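Local coordinates for putative exported protein (Aeromonas hydrophila subsp. hydrophila, PDB 4PJ2) that probably inhibits i-type lysozymes in the bacterial periplasm and binds a magnesium ion, at residues G30-R35 against S91-T96. Residues are numbered along the deposited sequence; the frame is centred on the assembly and turned at random.
Sequences GSYDVR and SADAFT
With its CG set between the backbone N and the carbonyl carbon (chi1 70°), Y32 sends its ring from strand 30-37 across to strand 90-98, where D93 and F95 both carry CG anti to the carbonyl carbon, beside the backbone N, and reach back to meet it. The phenol OH of Y32 donates a short hydrogen bond to OD2 of D93, 2.6 Å long, arriving on the anti side of the carboxylate and 25° out of its plane. OD2 lies at the edge of the tyrosine ring, whose plane is moderately turned against that of the carboxylate. The other oxygen, OD1, is bonded to ND1 of H108 on strand 102-112, so D93 is gripped at both oxygens, which probably helps a buried carboxylate to keep its charge. The same Y32 OH lies in the plane of the F95 ring at its edge, 3.5 Å from F95 CZ. CG2 of V34 lies over one face of that ring, off toward its rim, in a CH-pi contact 4.1 Å from the F95 centroid and 24° off the normal. L55 of strand 49-57 packs against Y32, D93 and F95, while on strand 76-82 V79 touches Y32 and L77 touches V34. The strand segments run nearly parallel, but their axes pass 10.5 Å from each other, a spacing bridged by side chains. This is the interior of a beta-sandwich, in which two four-stranded antiparallel sheets face each other around an apolar core, with a Y32-D93 hydrogen bond set among the apolar side chains.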
ATOM      1  N   GLY A  30       5.720  -6.434  -0.970  1.00 12.35           N
ATOM      2  CA  GLY A  30       6.909  -6.954  -1.623  1.00 11.78           C
ATOM      3  C   GLY A  30       8.038  -5.978  -1.437  1.00 11.14           C
ATOM      4  O   GLY A  30       8.342  -5.572  -0.319  1.00 11.47           O
ATOM      5  N   SER A  31       8.664  -5.596  -2.541  1.00 10.64           N
ATOM      6  CA  SER A  31       9.835  -4.744  -2.517  1.00 10.57           C
ATOM      7  C   SER A  31       9.775  -3.767  -3.669  1.00 10.23           C
ATOM      8  O   SER A  31       9.000  -3.906  -4.602  1.00 11.00           O
ATOM      9  CB  SER A  31      11.107  -5.582  -2.623  1.00 10.62           C
ATOM     10  OG  SER A  31      11.207  -6.170  -3.917  1.00 11.11           O
ATOM     11  N   TYR A  32      10.677  -2.808  -3.616  1.00 10.64           N
ATOM     12  CA  TYR A  32      11.002  -2.015  -4.780  1.00  9.82           C
ATOM     13  C   TYR A  32      12.489  -1.743  -4.745  1.00 10.14           C
ATOM     14  O   TYR A  32      13.141  -1.892  -3.719  1.00 10.96           O
ATOM     15  CB  TYR A  32      10.193  -0.726  -4.819  1.00 11.17           C
ATOM     16  CG  TYR A  32      10.562   0.290  -3.779  1.00 11.68           C
ATOM     17  CD1 TYR A  32      11.495   1.270  -4.056  1.00 12.39           C
ATOM     18  CD2 TYR A  32       9.964   0.297  -2.534  1.00 12.77           C
ATOM     19  CE1 TYR A  32      11.803   2.227  -3.121  1.00 12.55           C
ATOM     20  CE2 TYR A  32      10.271   1.246  -1.595  1.00 13.54           C
ATOM     21  CZ  TYR A  32      11.187   2.212  -1.892  1.00 13.48           C
ATOM     22  OH  TYR A  32      11.518   3.182  -0.983  1.00 14.93           O
ATOM     23  N   ASP A  33      13.038  -1.350  -5.882  1.00 10.21           N
ATOM     24  CA  ASP A  33      14.426  -0.956  -5.924  1.00 10.76           C
ATOM     25  C   ASP A  33      14.571   0.398  -6.573  1.00 10.73           C
ATOM     26  O   ASP A  33      13.725   0.827  -7.356  1.00 11.80           O
ATOM     27  CB  ASP A  33      15.305  -1.996  -6.617  1.00 11.99           C
ATOM     28  CG  ASP A  33      14.942  -2.234  -8.060  1.00 12.99           C
ATOM     29  OD1 ASP A  33      14.177  -3.199  -8.330  1.00 14.21           O
ATOM     30  OD2 ASP A  33      15.468  -1.490  -8.923  1.00 13.74           O
ATOM     31  N   VAL A  34      15.643   1.059  -6.170  1.00 10.52           N
ATOM     32  CA  VAL A  34      16.066   2.331  -6.709  1.00 10.45           C
ATOM     33  C   VAL A  34      17.458   2.100  -7.273  1.00 10.43           C
ATOM     34  O   VAL A  34      18.316   1.586  -6.590  1.00 10.88           O
ATOM     35  CB  VAL A  34      16.138   3.387  -5.595  1.00 11.47           C
ATOM     36  CG1 VAL A  34      16.635   4.696  -6.162  1.00 12.30           C
ATOM     37  CG2 VAL A  34      14.780   3.563  -4.918  1.00 11.87           C
ATOM     38  N   ARG A  35      17.658   2.487  -8.521  1.00  9.80           N
ATOM     39  CA  ARG A  35      18.948   2.314  -9.205  1.00 10.40           C
ATOM     40  C   ARG A  35      19.397   3.666  -9.721  1.00 10.00           C
ATOM     41  O   ARG A  35      18.616   4.374 -10.336  1.00 11.84           O
ATOM     42  CB  ARG A  35      18.838   1.312 -10.355  1.00 10.63           C
ATOM     43  CG  ARG A  35      18.686  -0.141  -9.892  1.00 10.10           C
ATOM     44  CD  ARG A  35      18.387  -1.044 -11.051  1.00 11.46           C
ATOM     45  NE  ARG A  35      18.939  -2.394 -11.021  1.00 12.68           N
ATOM     46  CZ  ARG A  35      18.329  -3.498 -10.614  1.00 12.52           C
ATOM     47  NH1 ARG A  35      17.152  -3.469 -10.011  1.00 14.04           N
ATOM     48  NH2 ARG A  35      18.956  -4.651 -10.771  1.00 13.60           N
ATOM     49  N   SER A  91       3.164   5.310   3.242  1.00 17.21           N
ATOM     50  CA  SER A  91       4.515   5.197   3.749  1.00 16.31           C
ATOM     51  C   SER A  91       5.422   5.797   2.693  1.00 15.73           C
ATOM     52  O   SER A  91       5.012   6.016   1.553  1.00 16.69           O
ATOM     53  CB  SER A  91       4.866   3.732   4.057  1.00 16.78           C
ATOM     54  OG  SER A  91       4.660   2.901   2.925  1.00 17.22           O
ATOM     55  N   ALA A  92       6.632   6.136   3.083  1.00 15.85           N
ATOM     56  CA  ALA A  92       7.550   6.710   2.121  1.00 16.03           C
ATOM     57  C   ALA A  92       8.960   6.557   2.609  1.00 16.93           C
ATOM     58  O   ALA A  92       9.225   6.579   3.811  1.00 18.41           O
ATOM     59  CB  ALA A  92       7.247   8.182   1.897  1.00 16.56           C
ATOM     60  N   ASP A  93       9.861   6.416   1.649  1.00 15.24           N
ATOM     61  CA  ASP A  93      11.293   6.438   1.892  1.00 15.17           C
ATOM     62  C   ASP A  93      11.904   7.590   1.123  1.00 15.71           C
ATOM     63  O   ASP A  93      11.531   7.842  -0.017  1.00 16.77           O
ATOM     64  CB  ASP A  93      11.928   5.124   1.435  1.00 15.18           C
ATOM     65  CG  ASP A  93      11.351   3.947   2.155  1.00 16.71           C
ATOM     66  OD1 ASP A  93      11.543   3.853   3.385  1.00 19.94           O
ATOM     67  OD2 ASP A  93      10.664   3.135   1.498  1.00 16.67           O
ATOM     68  N   ALA A  94      12.838   8.278   1.759  1.00 17.64           N
ATOM     69  CA  ALA A  94      13.600   9.333   1.100  1.00 18.43           C
ATOM     70  C   ALA A  94      15.045   8.874   0.899  1.00 18.45           C
ATOM     71  O   ALA A  94      15.615   8.216   1.772  1.00 17.91           O
ATOM     72  CB  ALA A  94      13.560  10.626   1.915  1.00 19.50           C
ATOM     73  N   PHE A  95      15.620   9.272  -0.232  1.00 17.32           N
ATOM     74  CA  PHE A  95      16.984   8.923  -0.608  1.00 17.06           C
ATOM     75  C   PHE A  95      17.766  10.155  -1.013  1.00 17.62           C
ATOM     76  O   PHE A  95      17.248  11.018  -1.723  1.00 20.07           O
ATOM     77  CB  PHE A  95      17.012   7.965  -1.812  1.00 16.36           C
ATOM     78  CG  PHE A  95      16.268   6.686  -1.603  1.00 14.96           C
ATOM     79  CD1 PHE A  95      16.939   5.511  -1.310  1.00 16.98           C
ATOM     80  CD2 PHE A  95      14.900   6.649  -1.742  1.00 15.59           C
ATOM     81  CE1 PHE A  95      16.241   4.341  -1.130  1.00 17.95           C
ATOM     82  CE2 PHE A  95      14.192   5.478  -1.542  1.00 15.61           C
ATOM     83  CZ  PHE A  95      14.865   4.328  -1.245  1.00 17.20           C
ATOM     84  N   THR A  96      19.012  10.212  -0.579  1.00 20.10           N
ATOM     85  CA  THR A  96      19.960  11.157  -1.157  1.00 21.13           C
ATOM     86  C   THR A  96      20.628  10.490  -2.341  1.00 22.43           C
ATOM     87  O   THR A  96      20.831   9.266  -2.330  1.00 23.01           O
ATOM     88  CB  THR A  96      21.022  11.627  -0.160  1.00 22.91           C
ATOM     89  OG1 THR A  96      21.606  10.501   0.493  1.00 22.58           O
ATOM     90  CG2 THR A  96      20.401  12.530   0.872  1.00 23.32           C
TER